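Local coordinates for protein 8-demethyl-8-aminoriboflavin-5'-phosphate synthase (Streptomyces davawensis, PDB 5MLD) that replaces the C-8 methyl group of riboflavin-5'-phosphate with an amino group by combined oxidation, decarboxylation and transamination, a step in the biosynthesis of the antibiotic roseoflavin, at residues L130-E135 with A162-P167; L8-R13 with S98-I103; V156-A161 with V193-H198. One frame throughout, in Å; residues are numbered along the deposited sequence.

Contact 1: L130-E135 with A162-P167. With 8DP (8-demethyl-8-aminoriboflavin-5'-phosphate), chain I.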
loop_
_atom_site.group_PDB
_atom_site.type_symbol
_atom_site.label_atom_id
_atom_site.label_comp_id
_atom_site.label_asym_id
_atom_site.label_seq_id
_atom_site.Cartn_x
_atom_site.Cartn_y
_atom_site.Cartn_z
ATOM N N LEU A 130 -11.524 11.857 -6.075
ATOM C CA LEU A 130 -10.880 12.410 -7.263
ATOM C C LEU A 130 -9.389 12.540 -6.976
ATOM O O LEU A 130 -9.008 13.060 -5.923
ATOM C CB LEU A 130 -11.466 13.775 -7.632
ATOM C CG LEU A 130 -12.966 13.815 -7.964
ATOM C CD1 LEU A 130 -13.408 15.239 -8.134
ATOM C CD2 LEU A 130 -13.298 12.993 -9.234
ATOM N N MET A 131 -8.539 12.060 -7.889
ATOM C CA MET A 131 -7.100 12.097 -7.632
ATOM C C MET A 131 -6.351 12.593 -8.860
ATOM O O MET A 131 -6.753 12.340 -10.002
ATOM C CB MET A 131 -6.551 10.720 -7.230
ATOM C CG MET A 131 -7.009 10.216 -5.880
ATOM S SD MET A 131 -6.617 8.474 -5.717
ATOM C CE MET A 131 -7.742 7.707 -6.868
ATOM N N CYS A 132 -5.236 13.278 -8.619
ATOM C CA CYS A 132 -4.393 13.774 -9.704
ATOM C C CYS A 132 -2.941 13.522 -9.326
ATOM O O CYS A 132 -2.506 13.961 -8.266
ATOM C CB CYS A 132 -4.620 15.270 -9.941
ATOM S SG CYS A 132 -4.023 15.717 -11.535
ATOM N N GLY A 133 -2.201 12.801 -10.171
ATOM C CA GLY A 133 -0.777 12.641 -9.972
ATOM C C GLY A 133 -0.059 12.876 -11.288
ATOM O O GLY A 133 -0.670 12.856 -12.355
ATOM N N ASN A 134 1.256 13.076 -11.207
ATOM C CA ASN A 134 1.976 13.202 -12.472
ATOM C C ASN A 134 2.172 11.863 -13.170
ATOM O O ASN A 134 2.301 11.834 -14.408
ATOM C CB ASN A 134 3.341 13.879 -12.253
ATOM C CG ASN A 134 3.211 15.371 -12.007
ATOM O OD1 ASN A 134 2.099 15.922 -12.014
ATOM N ND2 ASN A 134 4.341 16.039 -11.784
ATOM N N GLU A 135 2.205 10.754 -12.416
ATOM C CA GLU A 135 2.540 9.473 -13.029
ATOM C C GLU A 135 1.990 8.237 -12.324
ATOM O O GLU A 135 1.743 7.239 -12.997
ATOM C CB GLU A 135 4.065 9.311 -13.141
ATOM C CG GLU A 135 4.785 9.374 -11.811
ATOM C CD GLU A 135 6.093 8.594 -11.768
ATOM O OE1 GLU A 135 6.740 8.616 -10.701
ATOM O OE2 GLU A 135 6.473 7.947 -12.773
ATOM N N ALA A 162 -12.053 8.358 -9.387
ATOM C CA ALA A 162 -11.657 8.858 -10.698
ATOM C C ALA A 162 -10.352 9.638 -10.578
ATOM O O ALA A 162 -10.113 10.302 -9.570
ATOM C CB ALA A 162 -12.736 9.759 -11.292
ATOM N N TYR A 163 -9.515 9.577 -11.618
ATOM C CA TYR A 163 -8.154 10.076 -11.467
ATOM C C TYR A 163 -7.563 10.404 -12.831
ATOM O O TYR A 163 -8.056 9.956 -13.871
ATOM C CB TYR A 163 -7.276 9.050 -10.724
ATOM C CG TYR A 163 -7.182 7.741 -11.460
ATOM C CD1 TYR A 163 -8.122 6.748 -11.261
ATOM C CD2 TYR A 163 -6.168 7.506 -12.382
ATOM C CE1 TYR A 163 -8.064 5.571 -11.946
ATOM C CE2 TYR A 163 -6.094 6.311 -13.073
ATOM C CZ TYR A 163 -7.059 5.351 -12.856
ATOM O OH TYR A 163 -7.034 4.157 -13.530
ATOM N N TRP A 164 -6.487 11.196 -12.803
ATOM C CA TRP A 164 -5.641 11.430 -13.960
ATOM C C TRP A 164 -4.194 11.151 -13.572
ATOM O O TRP A 164 -3.757 11.514 -12.483
ATOM C CB TRP A 164 -5.766 12.875 -14.480
ATOM C CG TRP A 164 -4.968 13.125 -15.750
ATOM C CD1 TRP A 164 -5.419 13.003 -17.031
ATOM C CD2 TRP A 164 -3.599 13.541 -15.842
ATOM N NE1 TRP A 164 -4.420 13.304 -17.919
ATOM C CE2 TRP A 164 -3.290 13.655 -17.216
ATOM C CE3 TRP A 164 -2.610 13.844 -14.897
ATOM C CZ2 TRP A 164 -2.021 14.044 -17.676
ATOM C CZ3 TRP A 164 -1.345 14.233 -15.349
ATOM C CH2 TRP A 164 -1.061 14.331 -16.727
ATOM N N LEU A 165 -3.471 10.498 -14.468
ATOM C CA LEU A 165 -2.036 10.287 -14.357
ATOM C C LEU A 165 -1.443 10.386 -15.750
ATOM O O LEU A 165 -2.070 9.966 -16.727
ATOM C CB LEU A 165 -1.673 8.895 -13.783
ATOM C CG LEU A 165 -2.282 8.467 -12.448
ATOM C CD1 LEU A 165 -1.940 6.989 -12.309
ATOM C CD2 LEU A 165 -1.752 9.298 -11.301
ATOM N N GLY A 166 -0.227 10.924 -15.842
ATOM C CA GLY A 166 0.550 10.767 -17.051
ATOM C C GLY A 166 1.369 9.475 -17.058
ATOM O O GLY A 166 1.225 8.609 -16.184
ATOM N N PRO A 167 2.221 9.303 -18.068
ATOM C CA PRO A 167 3.095 8.125 -18.109
ATOM C C PRO A 167 4.191 8.210 -17.052
ATOM O O PRO A 167 4.398 9.238 -16.424
ATOM C CB PRO A 167 3.681 8.186 -19.521
ATOM C CG PRO A 167 3.781 9.653 -19.781
ATOM C CD PRO A 167 2.556 10.278 -19.129
HETATM C C4 8DP I . 1.668 15.679 -8.012
HETATM C C5 8DP I . 3.078 15.281 -8.461
HETATM C C8 8DP I . 5.147 16.758 -5.039
HETATM N N3 8DP I . 4.561 12.653 -5.376
HETATM C C2 8DP I . 0.077 17.518 -8.879
HETATM N N2 8DP I . 5.376 18.170 -4.862
HETATM N N1 8DP I . 3.631 14.357 -7.383
HETATM C C6 8DP I . 4.259 14.863 -6.292
HETATM O O6 8DP I . 2.326 17.988 -8.410
HETATM N N4 8DP I . 2.814 12.492 -8.559
HETATM C C12 8DP I . 4.749 13.996 -5.290
HETATM C C13 8DP I . 3.445 13.015 -7.478
HETATM C C14 8DP I . 3.908 12.164 -6.466
HETATM C C15 8DP I . 3.688 10.789 -6.619
HETATM C C16 8DP I . 2.629 11.191 -8.660
HETATM C C1 8DP I . -0.416 18.869 -8.350
HETATM C C3 8DP I . 1.276 17.165 -7.997
HETATM C C7 8DP I . 4.485 16.259 -6.180
HETATM C C9 8DP I . 5.622 15.863 -4.037
HETATM O O1 8DP I . -3.874 20.269 -7.271
HETATM P P1 8DP I . -2.335 20.294 -7.394
HETATM O O2 8DP I . -1.916 21.405 -8.420
HETATM O O3 8DP I . -1.664 20.529 -6.048
HETATM O O4 8DP I . -1.854 18.878 -8.005
HETATM O O5 8DP I . -0.970 16.614 -8.828
HETATM O O7 8DP I . 0.815 14.846 -7.649
HETATM C C10 8DP I . 6.341 16.380 -2.810
HETATM C C11 8DP I . 5.414 14.513 -4.168
HETATM O O8 8DP I . 4.110 9.883 -5.646
HETATM N N5 8DP I . 3.051 10.339 -7.707
HETATM O O9 8DP I . 1.961 10.622 -9.772
#
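Leu130 and Ala162 pair as neighbours on two parallel strands, Leu130 CD2 lying 3.9 Å from Ala162 CB; the small alanine leaves room for the branched leucine, and Leu130 packs on Met192 and Ala162 on Leu188, both of helix 183-205. Met131 and Tyr163 put their CB atoms together on the other side of the sheet, toward helix 138-152. On the face of Leu130, Cys132 follows and brings SG to 4.1 Å from Trp164 CE3, an oblique sulfur-aromatic contact. The indole CG is anti to its own backbone N (chi1 -176°), and farther out Trp164 CE3 passes 3.3 Å from Gly133 O, while Gly166 N lies above a ring face near its rim.

Backbone bonds close the ladder: Met131 N donates to Ala162 O, Trp164 N to Met131 O, and Gly133 N to Trp164 O, the last almost straight at 173°. Farther along, a weak bond from Gly166 N to Asn134 O joins the loops. Leu165 CD2 packs 3.7 Å from Gly133 CA; Gly133, without a side chain, lets ligand O9 come within 3.4 Å of its C.

The polar edge belongs to the flavin. Glu135 N donates to O9 of the product at 2.7 Å, with Asn134 N also close, while the flat amide of Asn134 lies against the ligand, its CG 3.5 Å from ligand C5, and ND2 is held by Thr170 O. The Glu135 carboxylate is shared with other chains, OE1 binding Tyr240 of a third subunit and OE2 Tyr163 of a second. Thus, as expected of a flavodoxin-like fold, the loop at the C-terminal end of the strand offers the backbone N-H of Glu135 to a carbonyl of the isoalloxazine, and the strand pairing leads directly into that loop.

Contact 2: L8-R13 with S98-I103; sequences LNTTLR and SAAHVI. With 8DP (8-demethyl-8-aminoriboflavin-5'-phosphate), chain I.
Thr10 sets its branched side chain against Ala100, with CB, OG1 and CG2 each 3.7 Å from the alanine CB. Because OG1 lies between the backbone N and carbonyl carbon (chi1 57°), CG2 falls beside the N; the hydroxyl makes weak bonds to Thr89 and to Ala88 O. The methyl of Ala99 points toward the loop and touches Thr10 O (3.6 Å) and Leu12 CD2 (3.8 Å). Small alanines suit this helix side because they let the loop come close. The same Leu12 methyl also touches Ser98 OG, a hydroxyl bound to Glu105 of the fourth subunit. Leu8 CD1 and Ile103 CG2 meet loosely, near Leu75 of helix 72-81.

No hydrogen bond joins the two segments; methyl groups make most of the contact, and Thr10 O is bonded to Thr97 OG1. The ligand-binding groups lie farther along the loop. Asn9 OD1 accepts from Thr11 N, an Asx turn that shapes the loop. Thr11 OG1, anti to its own N, donates to phosphate O3 at 2.6 Å. The guanidinium of Arg13 brings O3 to its edge, in plane, through NE and NH2, the latter at 3.0 Å, and NH1 forms a salt bridge with Asp58 of the fourth subunit. The loop thus packs mainly by methyls on the helix and offers Thr11 and Arg13 to the flavin phosphate, Arg13 also being important for positioning the amino-group donor glutamate.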
loop_
_atom_site.group_PDB
_atom_site.type_symbol
_atom_site.label_atom_id
_atom_site.label_comp_id
_atom_site.label_asym_id
_atom_site.label_seq_id
_atom_site.Cartn_x
_atom_site.Cartn_y
_atom_site.Cartn_z
ATOM N N LEU A 8 -13.578 18.155 -1.123
ATOM C CA LEU A 8 -12.450 18.774 -0.421
ATOM C C LEU A 8 -11.233 18.711 -1.336
ATOM O O LEU A 8 -10.673 17.636 -1.556
ATOM C CB LEU A 8 -12.157 18.075 0.909
ATOM C CG LEU A 8 -13.334 18.019 1.884
ATOM C CD1 LEU A 8 -12.905 17.315 3.176
ATOM C CD2 LEU A 8 -13.857 19.422 2.163
ATOM N N ASN A 9 -10.843 19.859 -1.894
ATOM C CA ASN A 9 -9.591 19.937 -2.634
ATOM C C ASN A 9 -8.460 20.021 -1.618
ATOM O O ASN A 9 -8.336 21.020 -0.899
ATOM C CB ASN A 9 -9.574 21.146 -3.567
ATOM C CG ASN A 9 -8.354 21.160 -4.440
ATOM O OD1 ASN A 9 -7.355 20.528 -4.106
ATOM N ND2 ASN A 9 -8.424 21.862 -5.563
ATOM N N THR A 10 -7.620 18.985 -1.565
ATOM C CA THR A 10 -6.572 18.933 -0.549
ATOM C C THR A 10 -5.200 19.315 -1.106
ATOM O O THR A 10 -4.173 18.917 -0.540
ATOM C CB THR A 10 -6.552 17.548 0.108
ATOM O OG1 THR A 10 -6.370 16.542 -0.886
ATOM C CG2 THR A 10 -7.919 17.273 0.786
ATOM N N THR A 11 -5.170 20.096 -2.187
ATOM C CA THR A 11 -3.919 20.651 -2.691
ATOM C C THR A 11 -3.200 21.457 -1.610
ATOM O O THR A 11 -3.817 22.021 -0.701
ATOM C CB THR A 11 -4.190 21.558 -3.900
ATOM O OG1 THR A 11 -2.953 22.092 -4.378
ATOM C CG2 THR A 11 -5.110 22.721 -3.513
ATOM N N LEU A 12 -1.878 21.534 -1.735
ATOM C CA LEU A 12 -1.056 22.272 -0.789
ATOM C C LEU A 12 -0.864 23.737 -1.154
ATOM O O LEU A 12 -0.242 24.470 -0.375
ATOM C CB LEU A 12 0.316 21.604 -0.657
ATOM C CG LEU A 12 0.214 20.204 -0.063
ATOM C CD1 LEU A 12 1.599 19.570 -0.006
ATOM C CD2 LEU A 12 -0.422 20.244 1.319
ATOM N N ARG A 13 -1.375 24.185 -2.293
ATOM C CA ARG A 13 -1.220 25.579 -2.693
ATOM C C ARG A 13 -2.484 26.364 -2.350
ATOM O O ARG A 13 -3.595 25.940 -2.672
ATOM C CB ARG A 13 -0.877 25.683 -4.180
ATOM C CG ARG A 13 -1.998 25.320 -5.148
ATOM C CD ARG A 13 -1.448 24.997 -6.529
ATOM N NE ARG A 13 -0.869 23.664 -6.554
ATOM C CZ ARG A 13 0.431 23.386 -6.567
ATOM N NH1 ARG A 13 1.339 24.361 -6.564
ATOM N NH2 ARG A 13 0.818 22.113 -6.573
ATOM N N SER A 98 -0.436 15.693 2.465
ATOM C CA SER A 98 -0.399 15.843 3.917
ATOM C C SER A 98 -1.623 16.596 4.424
ATOM O O SER A 98 -2.058 16.374 5.564
ATOM C CB SER A 98 0.883 16.554 4.367
ATOM O OG SER A 98 0.969 17.844 3.790
ATOM N N ALA A 99 -2.196 17.482 3.594
ATOM C CA ALA A 99 -3.409 18.201 3.992
ATOM C C ALA A 99 -4.604 17.262 4.146
ATOM O O ALA A 99 -5.364 17.372 5.118
ATOM C CB ALA A 99 -3.733 19.298 2.975
ATOM N N ALA A 100 -4.802 16.361 3.183
ATOM C CA ALA A 100 -5.818 15.318 3.323
ATOM C C ALA A 100 -5.550 14.474 4.560
ATOM O O ALA A 100 -6.476 14.080 5.286
ATOM C CB ALA A 100 -5.831 14.442 2.064
ATOM N N HIS A 101 -4.273 14.219 4.829
ATOM C CA HIS A 101 -3.865 13.377 5.943
ATOM C C HIS A 101 -4.264 13.993 7.283
ATOM O O HIS A 101 -4.771 13.296 8.174
ATOM C CB HIS A 101 -2.350 13.193 5.831
ATOM C CG HIS A 101 -1.795 12.023 6.570
ATOM N ND1 HIS A 101 -0.617 11.423 6.187
ATOM C CD2 HIS A 101 -2.223 11.354 7.670
ATOM C CE1 HIS A 101 -0.349 10.424 7.006
ATOM N NE2 HIS A 101 -1.296 10.368 7.925
ATOM N N VAL A 102 -4.039 15.303 7.447
ATOM C CA VAL A 102 -4.452 15.986 8.677
ATOM C C VAL A 102 -5.964 15.893 8.854
ATOM O O VAL A 102 -6.459 15.567 9.943
ATOM C CB VAL A 102 -3.982 17.451 8.664
ATOM C CG1 VAL A 102 -4.575 18.207 9.848
ATOM C CG2 VAL A 102 -2.460 17.502 8.735
ATOM N N ILE A 103 -6.718 16.198 7.786
ATOM C CA ILE A 103 -8.176 16.180 7.877
ATOM C C ILE A 103 -8.648 14.805 8.306
ATOM O O ILE A 103 -9.507 14.672 9.189
ATOM C CB ILE A 103 -8.832 16.589 6.542
ATOM C CG1 ILE A 103 -8.500 18.038 6.184
ATOM C CG2 ILE A 103 -10.363 16.371 6.626
ATOM C CD1 ILE A 103 -8.648 19.001 7.335
HETATM C C4 8DP I . 1.668 15.679 -8.012
HETATM C C5 8DP I . 3.078 15.281 -8.461
HETATM C C8 8DP I . 5.147 16.758 -5.039
HETATM N N3 8DP I . 4.561 12.653 -5.376
HETATM C C2 8DP I . 0.077 17.518 -8.879
HETATM N N2 8DP I . 5.376 18.170 -4.862
HETATM N N1 8DP I . 3.631 14.357 -7.383
HETATM C C6 8DP I . 4.259 14.863 -6.292
HETATM O O6 8DP I . 2.326 17.988 -8.410
HETATM N N4 8DP I . 2.814 12.492 -8.559
HETATM C C12 8DP I . 4.749 13.996 -5.290
HETATM C C13 8DP I . 3.445 13.015 -7.478
HETATM C C14 8DP I . 3.908 12.164 -6.466
HETATM C C15 8DP I . 3.688 10.789 -6.619
HETATM C C16 8DP I . 2.629 11.191 -8.660
HETATM C C1 8DP I . -0.416 18.869 -8.350
HETATM C C3 8DP I . 1.276 17.165 -7.997
HETATM C C7 8DP I . 4.485 16.259 -6.180
HETATM C C9 8DP I . 5.622 15.863 -4.037
HETATM O O1 8DP I . -3.874 20.269 -7.271
HETATM P P1 8DP I . -2.335 20.294 -7.394
HETATM O O2 8DP I . -1.916 21.405 -8.420
HETATM O O3 8DP I . -1.664 20.529 -6.048
HETATM O O4 8DP I . -1.854 18.878 -8.005
HETATM O O5 8DP I . -0.970 16.614 -8.828
HETATM O O7 8DP I . 0.815 14.846 -7.649
HETATM C C10 8DP I . 6.341 16.380 -2.810
HETATM C C11 8DP I . 5.414 14.513 -4.168
HETATM O O8 8DP I . 4.110 9.883 -5.646
HETATM N N5 8DP I . 3.051 10.339 -7.707
HETATM O O9 8DP I . 1.961 10.622 -9.772
#

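Contact 3: V156-A161 with V193-H198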
loop_
_atom_site.group_PDB
_atom_site.type_symbol
_atom_site.label_atom_id
_atom_site.label_comp_id
_atom_site.label_asym_id
_atom_site.label_seq_id
_atom_site.Cartn_x
_atom_site.Cartn_y
_atom_site.Cartn_z
ATOM N N VAL A 156 -19.085 2.839 -0.135
ATOM C CA VAL A 156 -18.361 3.130 -1.361
ATOM C C VAL A 156 -19.056 2.387 -2.493
ATOM O O VAL A 156 -19.122 1.154 -2.473
ATOM C CB VAL A 156 -16.884 2.721 -1.253
ATOM C CG1 VAL A 156 -16.101 3.178 -2.492
ATOM C CG2 VAL A 156 -16.283 3.327 0.010
ATOM N N PRO A 157 -19.583 3.087 -3.492
ATOM C CA PRO A 157 -20.181 2.422 -4.641
ATOM C C PRO A 157 -19.094 1.868 -5.544
ATOM O O PRO A 157 -17.905 2.137 -5.312
ATOM C CB PRO A 157 -20.959 3.556 -5.330
ATOM C CG PRO A 157 -20.169 4.787 -5.001
ATOM C CD PRO A 157 -19.493 4.549 -3.670
ATOM N N PRO A 158 -19.440 1.089 -6.564
ATOM C CA PRO A 158 -18.430 0.693 -7.549
ATOM C C PRO A 158 -17.949 1.892 -8.336
ATOM O O PRO A 158 -18.660 2.889 -8.496
ATOM C CB PRO A 158 -19.177 -0.280 -8.465
ATOM C CG PRO A 158 -20.602 0.137 -8.339
ATOM C CD PRO A 158 -20.763 0.530 -6.898
ATOM N N ASN A 159 -16.709 1.783 -8.816
ATOM C CA ASN A 159 -16.094 2.801 -9.658
ATOM C C ASN A 159 -16.188 4.178 -9.000
ATOM O O ASN A 159 -16.551 5.179 -9.620
ATOM C CB ASN A 159 -16.723 2.771 -11.051
ATOM C CG ASN A 159 -16.597 1.394 -11.703
ATOM O OD1 ASN A 159 -17.585 0.702 -11.910
ATOM N ND2 ASN A 159 -15.365 0.980 -11.989
ATOM N N ALA A 160 -15.865 4.214 -7.711
ATOM C CA ALA A 160 -16.004 5.420 -6.914
ATOM C C ALA A 160 -14.782 6.327 -6.953
ATOM O O ALA A 160 -14.828 7.396 -6.342
ATOM C CB ALA A 160 -16.292 5.057 -5.461
ATOM N N ALA A 161 -13.694 5.932 -7.625
ATOM C CA ALA A 161 -12.453 6.705 -7.642
ATOM C C ALA A 161 -12.088 7.057 -9.078
ATOM O O ALA A 161 -11.838 6.158 -9.890
ATOM C CB ALA A 161 -11.317 5.918 -6.991
ATOM N N VAL A 193 -19.703 10.041 -10.291
ATOM C CA VAL A 193 -20.822 10.914 -9.930
ATOM C C VAL A 193 -22.143 10.151 -9.998
ATOM O O VAL A 193 -22.988 10.249 -9.095
ATOM C CB VAL A 193 -20.843 12.151 -10.838
ATOM C CG1 VAL A 193 -22.148 12.953 -10.620
ATOM C CG2 VAL A 193 -19.630 13.005 -10.537
ATOM N N ALA A 194 -22.345 9.396 -11.075
ATOM C CA ALA A 194 -23.596 8.652 -11.218
ATOM C C ALA A 194 -23.782 7.667 -10.067
ATOM O O ALA A 194 -24.878 7.562 -9.496
ATOM C CB ALA A 194 -23.627 7.926 -12.561
ATOM N N ASN A 195 -22.719 6.956 -9.697
ATOM C CA ASN A 195 -22.855 5.887 -8.708
ATOM C C ASN A 195 -22.913 6.424 -7.277
ATOM O O ASN A 195 -23.722 5.945 -6.474
ATOM C CB ASN A 195 -21.704 4.879 -8.849
ATOM C CG ASN A 195 -21.796 4.031 -10.100
ATOM O OD1 ASN A 195 -22.826 3.995 -10.777
ATOM N ND2 ASN A 195 -20.720 3.316 -10.401
ATOM N N THR A 196 -22.078 7.420 -6.922
ATOM C CA THR A 196 -22.210 8.008 -5.586
ATOM C C THR A 196 -23.572 8.654 -5.403
ATOM O O THR A 196 -24.143 8.602 -4.310
ATOM C CB THR A 196 -21.122 9.045 -5.308
ATOM O OG1 THR A 196 -21.140 10.061 -6.327
ATOM C CG2 THR A 196 -19.770 8.368 -5.290
ATOM N N SER A 197 -24.089 9.301 -6.445
ATOM C CA SER A 197 -25.401 9.941 -6.343
ATOM C C SER A 197 -26.501 8.916 -6.091
ATOM O O SER A 197 -27.375 9.126 -5.238
ATOM C CB SER A 197 -25.697 10.740 -7.607
ATOM O OG SER A 197 -24.751 11.788 -7.762
ATOM N N HIS A 198 -26.483 7.811 -6.842
ATOM C CA HIS A 198 -27.485 6.766 -6.648
ATOM C C HIS A 198 -27.421 6.197 -5.236
ATOM O O HIS A 198 -28.440 6.086 -4.542
ATOM C CB HIS A 198 -27.298 5.647 -7.674
ATOM C CG HIS A 198 -28.270 4.525 -7.497
ATOM N ND1 HIS A 198 -29.577 4.604 -7.931
ATOM C CD2 HIS A 198 -28.144 3.317 -6.895
ATOM C CE1 HIS A 198 -30.207 3.481 -7.629
ATOM N NE2 HIS A 198 -29.364 2.687 -6.991
#
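Asn195 carries this contact from one side of helix 183-205, and its side chain can be followed outward. Its CB points toward the loop and packs 3.8 Å from Pro157 CB, with Pro158 O slightly nearer, at 3.7 Å. The next atom, CG, is placed anti to the carbonyl carbon (chi1 -71°), and Asn195 CG stands 3.7 Å from Pro158 O. At the tip, ND2 donates to Pro158 O at 2.8 Å, with an N-H...O angle of 158°. The acceptor lies close to the amide plane of Asn195, but ND2 approaches from above the carbonyl plane of Pro158, 51° out of it. ND2 of Asn195 also passes Pro158 CG at 3.8 Å, the two side chains crossing at about a right angle. Across the subunit boundary OD1 bonds to Thr210 and ND2 also to Tyr123, both of the third subunit, so the buried amide is satisfied at both ends.

Asparagine suits this place because a single flat group can serve a loop carbonyl and another chain together. Proline suits the loop in its own way: the rings give compact apolar surfaces, and the ring leaves proline no N-H, while its carbonyl can still accept a bond. Pro157 CG meets Thr196 CG2 at 3.6 Å, and here the side chains cross obliquely. Thr196 turns its methyl to the loop while OG1 bonds to Tyr32 OH and to Met192 O.

The loop linking strand 154-155 to strand 161-164 is therefore fastened to helix 183-205 beside the sheet. Val126 of strand 125-132 touches both Pro157 and Thr196, helix 20-34 adjoins the helix through Tyr32, and the third subunit packs Tyr208 against Pro157 and Ser155 against Pro158.

In the fold
All three contacts are buried, but in different company. Contacts 1 and 2 reach the same sheet and hold one flavin from two ends: contact 1 through a backbone N-H in the loop after its strand pair, contact 2 through phosphate-binding groups in the loop that its helix backs. Their centres are 16 Å apart and they do not touch. Contact 3 lies away from the annotated sites; there a side-chain amide bonds a loop carbonyl at the interface with the third subunit. It meets contact 1 where Met131 CE packs on Ala161 CB, 4.0 Å apart, and the segments of these two alternate along the chain, whereas contact 2 closes before either opens.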